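Local coordinates for arginine 3rd transport system periplasmic binding protein (Legionella pneumophila subsp. pneumophila str. Philadelphia 1, PDB 3KZG) that probably binds arginine or a related basic amino acid in the periplasm and delivers it to an ABC-type import system, at residues L3-K11 with L41-F52; K78-P86 with N198-N209. All coordinates share one frame; numbering follows the deposited sequence.

Overall arrangement
Both contacts lie in one protein chain and come in series: interaction 1 joins 3-11 to 41-52, and interaction 2 joins 78-86, soon after, to 198-209, more than 110 residues further on. Their centres are about 15 Å apart. Interaction 1 pairs strands 4-13 and 44-50 in the mixed sheet; interaction 2 sets the segment around strand 82-83 against the start of helix 202-217. That helix is the link between them, since L41 CD1 packs 4.0 Å from I208 CG1. A segment from late in the chain thus returns to pack beside strands from its beginning, consistent with the two-lobed periplasmic binding protein fold, in which the first lobe is completed by C-terminal chain.

Interaction 1: residues L3-K11 with L41-F52; sequences LNLTIGTSK and LHATCTFEAYIF
I7 and C45 meet in the apolar centre, on the same side of the sheet as L5, F47 and A49: CD1 of I7 comes to 3.6 Å from SG of C45. The F47 ring brings CD1 to 4.0 Å from I7 CB, while C45 SG lies over one ring face near the rim. Toward the start of both segments, L5 and L41 cross at about a right angle, CD1 against CD1. M34 of helix 29-40 touches I7, and I31 touches F47, so this helix packs on the apolar side.

The backbones run in the same direction, with short strand axes 4.4 Å apart at closest approach and 35° between them. L5 N bonds to T44 O with an N-H...O angle of 170°, I7 N reaches T46 O at 2.8 Å, and T9 N reaches E48 O; T46, E48 and Y50 return the bonds to L5, I7 and T9. L5 O is gripped twice by one residue. T46 N approaches nearly along the C=O axis, and the hydroxyl OG1, placed between T46's own backbone N and carbonyl carbon (chi1 57°), donates to L5 O at 2.9 Å, tilted from the carbonyl plane.

N4, T6, T44, T46 and E48 line the second, more polar face, where N4 ND2 gives T44 O a weak, bent and somewhat doubtful bond. At the far end a water accepts from F52 N and, weakly, from K11 N. One-to-one register from N4/T44 to T9/A49, with helix 29-40 between the strands in sequence, makes this a parallel beta-alpha-beta unit of the alpha/beta binding-protein lobe.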
loop_
_atom_site.group_PDB
_atom_site.type_symbol
_atom_site.label_atom_id
_atom_site.label_comp_id
_atom_site.label_asym_id
_atom_site.label_seq_id
_atom_site.Cartn_x
_atom_site.Cartn_y
_atom_site.Cartn_z
ATOM N N LEU A 3 -25.685 26.943 4.523
ATOM C CA LEU A 3 -24.642 25.943 4.718
ATOM C C LEU A 3 -23.260 26.581 4.615
ATOM O O LEU A 3 -22.464 26.242 3.739
ATOM C CB LEU A 3 -24.797 24.820 3.687
ATOM C CG LEU A 3 -25.365 25.193 2.312
ATOM C CD1 LEU A 3 -24.476 26.224 1.632
ATOM C CD2 LEU A 3 -25.478 23.940 1.455
ATOM N N ASN A 4 -22.989 27.512 5.523
ATOM C CA ASN A 4 -21.718 28.221 5.555
ATOM C C ASN A 4 -21.246 28.268 7.002
ATOM O O ASN A 4 -21.984 28.690 7.894
ATOM C CB ASN A 4 -21.899 29.641 5.009
ATOM C CG ASN A 4 -20.577 30.359 4.771
ATOM O OD1 ASN A 4 -20.555 31.464 4.231
ATOM N ND2 ASN A 4 -19.472 29.737 5.172
ATOM N N LEU A 5 -20.013 27.826 7.228
ATOM C CA LEU A 5 -19.449 27.800 8.568
ATOM C C LEU A 5 -18.379 28.862 8.774
ATOM O O LEU A 5 -17.688 29.260 7.837
ATOM C CB LEU A 5 -18.854 26.419 8.857
ATOM C CG LEU A 5 -19.801 25.216 8.805
ATOM C CD1 LEU A 5 -19.003 23.925 8.957
ATOM C CD2 LEU A 5 -20.847 25.336 9.903
ATOM N N THR A 6 -18.259 29.313 10.018
ATOM C CA THR A 6 -17.271 30.309 10.404
ATOM C C THR A 6 -16.340 29.632 11.404
ATOM O O THR A 6 -16.747 29.299 12.517
ATOM C CB THR A 6 -17.951 31.535 11.064
ATOM O OG1 THR A 6 -18.778 32.199 10.096
ATOM C CG2 THR A 6 -16.908 32.510 11.598
ATOM N N ILE A 7 -15.092 29.418 10.999
ATOM C CA ILE A 7 -14.127 28.759 11.868
ATOM C C ILE A 7 -13.080 29.710 12.427
ATOM O O ILE A 7 -12.450 30.464 11.694
ATOM C CB ILE A 7 -13.380 27.619 11.130
ATOM C CG1 ILE A 7 -14.376 26.622 10.534
ATOM C CG2 ILE A 7 -12.450 26.898 12.099
ATOM C CD1 ILE A 7 -15.035 27.101 9.271
ATOM N N GLY A 8 -12.900 29.660 13.739
ATOM C CA GLY A 8 -11.903 30.495 14.373
ATOM C C GLY A 8 -10.599 29.724 14.447
ATOM O O GLY A 8 -10.602 28.526 14.730
ATOM N N THR A 9 -9.490 30.404 14.170
ATOM C CA THR A 9 -8.162 29.794 14.218
ATOM C C THR A 9 -7.212 30.862 14.751
ATOM O O THR A 9 -7.524 32.049 14.679
ATOM C CB THR A 9 -7.701 29.341 12.816
ATOM O OG1 THR A 9 -6.459 28.633 12.924
ATOM C CG2 THR A 9 -7.524 30.541 11.896
ATOM N N SER A 10 -6.065 30.461 15.294
ATOM C CA SER A 10 -5.134 31.445 15.836
ATOM C C SER A 10 -4.479 32.261 14.731
ATOM O O SER A 10 -4.607 31.941 13.547
ATOM C CB SER A 10 -4.058 30.769 16.689
ATOM O OG SER A 10 -3.192 29.994 15.893
ATOM N N LYS A 11 -3.772 33.314 15.130
ATOM C CA LYS A 11 -3.112 34.197 14.178
ATOM C C LYS A 11 -1.712 33.791 13.740
ATOM O O LYS A 11 -1.300 34.104 12.629
ATOM C CB LYS A 11 -3.061 35.623 14.741
ATOM C CG LYS A 11 -4.369 36.383 14.595
ATOM C CD LYS A 11 -4.295 37.759 15.231
ATOM C CE LYS A 11 -5.520 38.595 14.873
ATOM N NZ LYS A 11 -5.559 39.884 15.620
ATOM N N LEU A 41 -18.710 18.488 3.927
ATOM C CA LEU A 41 -19.915 18.831 4.665
ATOM C C LEU A 41 -20.837 19.605 3.726
ATOM O O LEU A 41 -21.970 19.930 4.081
ATOM C CB LEU A 41 -19.576 19.703 5.879
ATOM C CG LEU A 41 -18.913 19.021 7.079
ATOM C CD1 LEU A 41 -18.515 20.057 8.125
ATOM C CD2 LEU A 41 -19.879 18.007 7.672
ATOM N N HIS A 42 -20.340 19.890 2.523
ATOM C CA HIS A 42 -21.097 20.636 1.518
ATOM C C HIS A 42 -21.365 22.056 2.009
ATOM O O HIS A 42 -22.380 22.664 1.668
ATOM C CB HIS A 42 -22.429 19.935 1.221
ATOM C CG HIS A 42 -22.275 18.542 0.694
ATOM N ND1 HIS A 42 -23.323 17.645 0.647
ATOM C CD2 HIS A 42 -21.202 17.889 0.189
ATOM C CE1 HIS A 42 -22.901 16.502 0.140
ATOM N NE2 HIS A 42 -21.616 16.623 -0.147
ATOM N N ALA A 43 -20.447 22.579 2.814
ATOM C CA ALA A 43 -20.576 23.923 3.352
ATOM C C ALA A 43 -19.353 24.775 3.029
ATOM O O ALA A 43 -18.218 24.298 3.079
ATOM C CB ALA A 43 -20.777 23.860 4.860
ATOM N N THR A 44 -19.588 26.039 2.691
ATOM C CA THR A 44 -18.495 26.951 2.393
ATOM C C THR A 44 -17.762 27.228 3.700
ATOM O O THR A 44 -18.360 27.189 4.776
ATOM C CB THR A 44 -19.010 28.268 1.779
ATOM O OG1 THR A 44 -20.028 28.827 2.618
ATOM C CG2 THR A 44 -19.581 28.016 0.391
ATOM N N CYS A 45 -16.468 27.507 3.600
ATOM C CA CYS A 45 -15.636 27.749 4.771
ATOM C C CYS A 45 -15.049 29.156 4.857
ATOM O O CYS A 45 -14.434 29.640 3.912
ATOM C CB CYS A 45 -14.496 26.724 4.789
ATOM S SG CYS A 45 -13.302 26.909 6.127
ATOM N N THR A 46 -15.241 29.805 5.999
ATOM C CA THR A 46 -14.695 31.139 6.221
ATOM C C THR A 46 -13.981 31.128 7.570
ATOM O O THR A 46 -14.549 30.706 8.578
ATOM C CB THR A 46 -15.803 32.216 6.207
ATOM O OG1 THR A 46 -16.795 31.901 7.191
ATOM C CG2 THR A 46 -16.462 32.280 4.836
ATOM N N PHE A 47 -12.730 31.581 7.577
ATOM C CA PHE A 47 -11.907 31.600 8.783
ATOM C C PHE A 47 -11.870 32.933 9.508
ATOM O O PHE A 47 -11.974 33.990 8.898
ATOM C CB PHE A 47 -10.467 31.212 8.433
ATOM C CG PHE A 47 -10.308 29.790 7.973
ATOM C CD1 PHE A 47 -10.277 28.748 8.888
ATOM C CD2 PHE A 47 -10.189 29.497 6.621
ATOM C CE1 PHE A 47 -10.126 27.434 8.462
ATOM C CE2 PHE A 47 -10.039 28.186 6.187
ATOM C CZ PHE A 47 -10.008 27.155 7.109
ATOM N N GLU A 48 -11.693 32.876 10.820
ATOM C CA GLU A 48 -11.610 34.081 11.618
ATOM C C GLU A 48 -10.468 33.898 12.606
ATOM O O GLU A 48 -10.551 33.077 13.523
ATOM C CB GLU A 48 -12.933 34.328 12.344
ATOM C CG GLU A 48 -13.037 35.705 12.966
ATOM C CD GLU A 48 -14.391 36.332 12.740
ATOM O OE1 GLU A 48 -15.393 35.809 13.279
ATOM O OE2 GLU A 48 -14.454 37.347 12.012
ATOM N N ALA A 49 -9.400 34.665 12.406
ATOM C CA ALA A 49 -8.212 34.584 13.251
ATOM C C ALA A 49 -8.272 35.433 14.516
ATOM O O ALA A 49 -8.591 36.619 14.471
ATOM C CB ALA A 49 -6.981 34.960 12.437
ATOM N N TYR A 50 -7.945 34.808 15.639
ATOM C CA TYR A 50 -7.934 35.469 16.935
ATOM C C TYR A 50 -6.601 35.141 17.560
ATOM O O TYR A 50 -5.902 34.248 17.093
ATOM C CB TYR A 50 -9.012 34.892 17.854
ATOM C CG TYR A 50 -10.429 35.083 17.391
ATOM C CD1 TYR A 50 -11.221 36.100 17.917
ATOM C CD2 TYR A 50 -10.990 34.232 16.439
ATOM C CE1 TYR A 50 -12.537 36.266 17.512
ATOM C CE2 TYR A 50 -12.306 34.392 16.025
ATOM C CZ TYR A 50 -13.072 35.411 16.567
ATOM O OH TYR A 50 -14.373 35.579 16.163
ATOM N N ILE A 51 -6.242 35.863 18.611
ATOM C CA ILE A 51 -5.022 35.553 19.324
ATOM C C ILE A 51 -5.438 34.264 20.037
ATOM O O ILE A 51 -6.524 34.201 20.613
ATOM C CB ILE A 51 -4.682 36.644 20.350
ATOM C CG1 ILE A 51 -4.289 37.930 19.623
ATOM C CG2 ILE A 51 -3.554 36.181 21.258
ATOM C CD1 ILE A 51 -3.915 39.059 20.554
ATOM N N PHE A 52 -4.588 33.243 19.983
ATOM C CA PHE A 52 -4.888 31.942 20.586
ATOM C C PHE A 52 -5.807 31.946 21.817
ATOM O O PHE A 52 -6.869 31.316 21.807
ATOM C CB PHE A 52 -3.588 31.208 20.943
ATOM C CG PHE A 52 -3.803 29.786 21.393
ATOM C CD1 PHE A 52 -4.135 28.794 20.472
ATOM C CD2 PHE A 52 -3.725 29.448 22.739
ATOM C CE1 PHE A 52 -4.391 27.485 20.885
ATOM C CE2 PHE A 52 -3.980 28.144 23.169
ATOM C CZ PHE A 52 -4.315 27.159 22.237
HETATM O O HOH W 1 -2.080 33.577 18.011
#

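Interaction 2: residues K78-P86 with N198-N209; sequences KKHFIFSLP and NPDQFVLIKKIN
F81 and N198 lie side by side and point the same way, their ring and amide planes 35° apart; the amide meets the ring obliquely. F81 also touches F56 and L59 of helix 55-60, and L59 meets N198 as well, so that helix packs against both flat groups. Two other rings have edge contacts within their own segments: K78 CG lies in the plane of the F83 ring, and P199 O in that of F202.

I82 carries the apolar part of the contact. Its CG1 stands between the backbone N and the carbonyl carbon (chi1 56°), and the chain is extended beyond CG1, which carries CD1 to 3.3 Å from N198 O and 3.7 Å from I205 CG1. The same methyl approaches F202 CB, while the CG2 branch packs on P199, 4.2 Å from its CB. Earlier in the segment, H80 O lies 3.3 Å from P199 CD.

Strand 82-83 pairs antiparallel with 196-197. Strand 196-197 leads through P199 and the N-cap Q201 directly into helix 202-217, whose first turns lie against F83, S84 and L85, an arrangement consistent with the two-lobed periplasmic binding protein fold. I205 CG2 rests 3.6 Å from F83 O.

One helical turn on, N209 crosses L85 obliquely and holds the F83-L85 backbone by both ends of its amide, one directly and one through a water. Its OD1 accepts from L85 N at 2.8 Å, an N-H...O angle of 154°, with the donor well above the amide plane. Its ND2 donates to a water that in turn donates to F83 O, a bridge that fixes the rotation of the amide. L85 also packs on P86 of a second subunit.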
loop_
_atom_site.group_PDB
_atom_site.type_symbol
_atom_site.label_atom_id
_atom_site.label_comp_id
_atom_site.label_asym_id
_atom_site.label_seq_id
_atom_site.Cartn_x
_atom_site.Cartn_y
_atom_site.Cartn_z
ATOM N N LYS A 78 -12.585 19.878 28.294
ATOM C CA LYS A 78 -13.806 19.128 28.033
ATOM C C LYS A 78 -14.934 19.477 28.998
ATOM O O LYS A 78 -16.056 18.995 28.853
ATOM C CB LYS A 78 -13.526 17.621 28.057
ATOM C CG LYS A 78 -12.718 17.151 26.855
ATOM C CD LYS A 78 -12.748 15.637 26.670
ATOM C CE LYS A 78 -11.970 14.903 27.747
ATOM N NZ LYS A 78 -11.858 13.449 27.420
ATOM N N LYS A 79 -14.639 20.330 29.973
ATOM C CA LYS A 79 -15.642 20.748 30.948
ATOM C C LYS A 79 -16.512 21.876 30.404
ATOM O O LYS A 79 -17.577 22.163 30.944
ATOM C CB LYS A 79 -14.959 21.194 32.245
ATOM C CG LYS A 79 -14.128 20.098 32.889
ATOM C CD LYS A 79 -13.497 20.549 34.193
ATOM C CE LYS A 79 -12.693 19.420 34.812
ATOM N NZ LYS A 79 -12.060 19.818 36.094
ATOM N N HIS A 80 -16.063 22.507 29.324
ATOM C CA HIS A 80 -16.811 23.603 28.719
ATOM C C HIS A 80 -16.966 23.435 27.220
ATOM O O HIS A 80 -17.756 24.135 26.589
ATOM C CB HIS A 80 -16.111 24.931 29.015
ATOM C CG HIS A 80 -16.092 25.283 30.467
ATOM N ND1 HIS A 80 -17.194 25.790 31.123
ATOM C CD2 HIS A 80 -15.127 25.142 31.407
ATOM C CE1 HIS A 80 -16.909 25.942 32.404
ATOM N NE2 HIS A 80 -15.661 25.555 32.603
ATOM N N PHE A 81 -16.210 22.503 26.651
ATOM C CA PHE A 81 -16.259 22.260 25.216
ATOM C C PHE A 81 -16.219 20.784 24.868
ATOM O O PHE A 81 -15.782 19.950 25.663
ATOM C CB PHE A 81 -15.070 22.924 24.524
ATOM C CG PHE A 81 -14.988 24.402 24.734
ATOM C CD1 PHE A 81 -15.857 25.262 24.072
ATOM C CD2 PHE A 81 -14.037 24.938 25.593
ATOM C CE1 PHE A 81 -15.775 26.638 24.263
ATOM C CE2 PHE A 81 -13.947 26.312 25.790
ATOM C CZ PHE A 81 -14.818 27.162 25.124
ATOM N N ILE A 82 -16.675 20.474 23.662
ATOM C CA ILE A 82 -16.624 19.112 23.175
ATOM C C ILE A 82 -15.636 19.124 22.018
ATOM O O ILE A 82 -15.412 20.165 21.379
ATOM C CB ILE A 82 -18.007 18.589 22.708
ATOM C CG1 ILE A 82 -18.598 19.510 21.638
ATOM C CG2 ILE A 82 -18.933 18.467 23.914
ATOM C CD1 ILE A 82 -19.901 19.001 21.047
ATOM N N PHE A 83 -15.034 17.967 21.765
ATOM C CA PHE A 83 -14.043 17.831 20.710
ATOM C C PHE A 83 -14.432 16.788 19.671
ATOM O O PHE A 83 -15.219 15.879 19.941
ATOM C CB PHE A 83 -12.702 17.440 21.329
ATOM C CG PHE A 83 -12.088 18.515 22.176
ATOM C CD1 PHE A 83 -11.336 19.530 21.595
ATOM C CD2 PHE A 83 -12.252 18.508 23.557
ATOM C CE1 PHE A 83 -10.748 20.522 22.382
ATOM C CE2 PHE A 83 -11.671 19.494 24.350
ATOM C CZ PHE A 83 -10.916 20.504 23.760
ATOM N N SER A 84 -13.882 16.930 18.475
ATOM C CA SER A 84 -14.132 15.971 17.419
ATOM C C SER A 84 -13.086 14.898 17.663
ATOM O O SER A 84 -12.318 14.973 18.627
ATOM C CB SER A 84 -13.861 16.596 16.055
ATOM O OG SER A 84 -12.478 16.878 15.933
ATOM N N LEU A 85 -13.047 13.899 16.793
ATOM C CA LEU A 85 -12.021 12.878 16.925
ATOM C C LEU A 85 -10.714 13.637 16.694
ATOM O O LEU A 85 -10.673 14.591 15.910
ATOM C CB LEU A 85 -12.184 11.811 15.840
ATOM C CG LEU A 85 -13.523 11.068 15.804
ATOM C CD1 LEU A 85 -13.566 10.135 14.594
ATOM C CD2 LEU A 85 -13.703 10.297 17.098
ATOM N N PRO A 86 -9.639 13.252 17.389
ATOM C CA PRO A 86 -8.381 13.969 17.164
ATOM C C PRO A 86 -7.926 13.667 15.738
ATOM O O PRO A 86 -8.166 12.567 15.234
ATOM C CB PRO A 86 -7.453 13.376 18.220
ATOM C CG PRO A 86 -7.964 11.962 18.355
ATOM C CD PRO A 86 -9.464 12.133 18.334
ATOM N N ASN A 198 -18.929 24.007 21.011
ATOM C CA ASN A 198 -19.725 24.125 22.225
ATOM C C ASN A 198 -20.489 22.809 22.398
ATOM O O ASN A 198 -20.824 22.147 21.418
ATOM C CB ASN A 198 -20.690 25.315 22.113
ATOM C CG ASN A 198 -19.968 26.657 22.141
ATOM O OD1 ASN A 198 -20.071 27.456 21.208
ATOM N ND2 ASN A 198 -19.228 26.904 23.216
ATOM N N PRO A 199 -20.765 22.407 23.648
ATOM C CA PRO A 199 -21.483 21.159 23.933
ATOM C C PRO A 199 -22.755 20.886 23.132
ATOM O O PRO A 199 -23.054 19.729 22.814
ATOM C CB PRO A 199 -21.754 21.259 25.432
ATOM C CG PRO A 199 -20.550 21.991 25.929
ATOM C CD PRO A 199 -20.414 23.100 24.899
ATOM N N ASP A 200 -23.506 21.930 22.803
ATOM C CA ASP A 200 -24.747 21.736 22.062
ATOM C C ASP A 200 -24.569 21.544 20.563
ATOM O O ASP A 200 -25.551 21.486 19.823
ATOM C CB ASP A 200 -25.713 22.902 22.309
ATOM C CG ASP A 200 -25.125 24.245 21.925
ATOM O OD1 ASP A 200 -24.233 24.292 21.054
ATOM O OD2 ASP A 200 -25.576 25.264 22.488
ATOM N N GLN A 201 -23.327 21.430 20.109
ATOM C CA GLN A 201 -23.075 21.255 18.685
ATOM C C GLN A 201 -22.677 19.813 18.365
ATOM O O GLN A 201 -21.991 19.556 17.377
ATOM C CB GLN A 201 -21.975 22.214 18.225
ATOM C CG GLN A 201 -22.250 23.689 18.541
ATOM C CD GLN A 201 -21.233 24.617 17.907
ATOM O OE1 GLN A 201 -21.233 24.818 16.688
ATOM N NE2 GLN A 201 -20.346 25.171 18.725
ATOM N N PHE A 202 -23.127 18.881 19.198
ATOM C CA PHE A 202 -22.812 17.473 19.010
ATOM C C PHE A 202 -23.246 16.910 17.657
ATOM O O PHE A 202 -22.618 15.985 17.140
ATOM C CB PHE A 202 -23.401 16.638 20.159
ATOM C CG PHE A 202 -24.893 16.761 20.308
ATOM C CD1 PHE A 202 -25.753 16.038 19.483
ATOM C CD2 PHE A 202 -25.440 17.590 21.282
ATOM C CE1 PHE A 202 -27.135 16.136 19.632
ATOM C CE2 PHE A 202 -26.821 17.696 21.439
ATOM C CZ PHE A 202 -27.670 16.968 20.613
ATOM N N VAL A 203 -24.301 17.463 17.063
ATOM C CA VAL A 203 -24.730 16.955 15.769
ATOM C C VAL A 203 -23.673 17.285 14.717
ATOM O O VAL A 203 -23.312 16.432 13.900
ATOM C CB VAL A 203 -26.084 17.551 15.330
ATOM C CG1 VAL A 203 -26.384 17.150 13.891
ATOM C CG2 VAL A 203 -27.198 17.053 16.253
ATOM N N LEU A 204 -23.171 18.518 14.744
ATOM C CA LEU A 204 -22.150 18.940 13.791
ATOM C C LEU A 204 -20.844 18.172 14.006
ATOM O O LEU A 204 -20.198 17.739 13.047
ATOM C CB LEU A 204 -21.896 20.450 13.915
ATOM C CG LEU A 204 -20.779 21.059 13.056
ATOM C CD1 LEU A 204 -21.032 20.771 11.584
ATOM C CD2 LEU A 204 -20.705 22.559 13.306
ATOM N N ILE A 205 -20.457 18.012 15.264
ATOM C CA ILE A 205 -19.235 17.293 15.598
ATOM C C ILE A 205 -19.305 15.845 15.091
ATOM O O ILE A 205 -18.321 15.311 14.559
ATOM C CB ILE A 205 -19.000 17.321 17.127
ATOM C CG1 ILE A 205 -18.605 18.741 17.553
ATOM C CG2 ILE A 205 -17.914 16.334 17.524
ATOM C CD1 ILE A 205 -17.295 19.236 16.927
ATOM N N LYS A 206 -20.470 15.219 15.243
ATOM C CA LYS A 206 -20.658 13.847 14.788
ATOM C C LYS A 206 -20.502 13.711 13.280
ATOM O O LYS A 206 -19.940 12.726 12.796
ATOM C CB LYS A 206 -22.021 13.317 15.242
ATOM C CG LYS A 206 -22.023 12.926 16.714
ATOM C CD LYS A 206 -23.383 12.426 17.184
ATOM C CE LYS A 206 -23.345 12.115 18.678
ATOM N NZ LYS A 206 -24.668 11.701 19.207
ATOM N N LYS A 207 -20.998 14.696 12.534
ATOM C CA LYS A 207 -20.871 14.672 11.079
ATOM C C LYS A 207 -19.390 14.851 10.709
ATOM O O LYS A 207 -18.896 14.246 9.760
ATOM C CB LYS A 207 -21.726 15.789 10.457
ATOM C CG LYS A 207 -23.239 15.588 10.646
ATOM C CD LYS A 207 -24.070 16.781 10.159
ATOM C CE LYS A 207 -23.914 17.988 11.082
ATOM N NZ LYS A 207 -24.869 19.107 10.770
ATOM N N ILE A 208 -18.681 15.680 11.471
ATOM C CA ILE A 208 -17.260 15.906 11.218
ATOM C C ILE A 208 -16.443 14.645 11.530
ATOM O O ILE A 208 -15.436 14.373 10.879
ATOM C CB ILE A 208 -16.729 17.091 12.058
ATOM C CG1 ILE A 208 -17.339 18.400 11.547
ATOM C CG2 ILE A 208 -15.200 17.149 11.995
ATOM C CD1 ILE A 208 -17.039 19.598 12.420
ATOM N N ASN A 209 -16.876 13.875 12.523
ATOM C CA ASN A 209 -16.163 12.653 12.868
ATOM C C ASN A 209 -16.265 11.657 11.713
ATOM O O ASN A 209 -15.262 11.053 11.316
ATOM C CB ASN A 209 -16.721 12.044 14.160
ATOM C CG ASN A 209 -16.360 12.863 15.388
ATOM O OD1 ASN A 209 -15.467 13.714 15.336
ATOM N ND2 ASN A 209 -17.046 12.607 16.502
HETATM O O HOH W 2 -16.200 13.558 19.236
#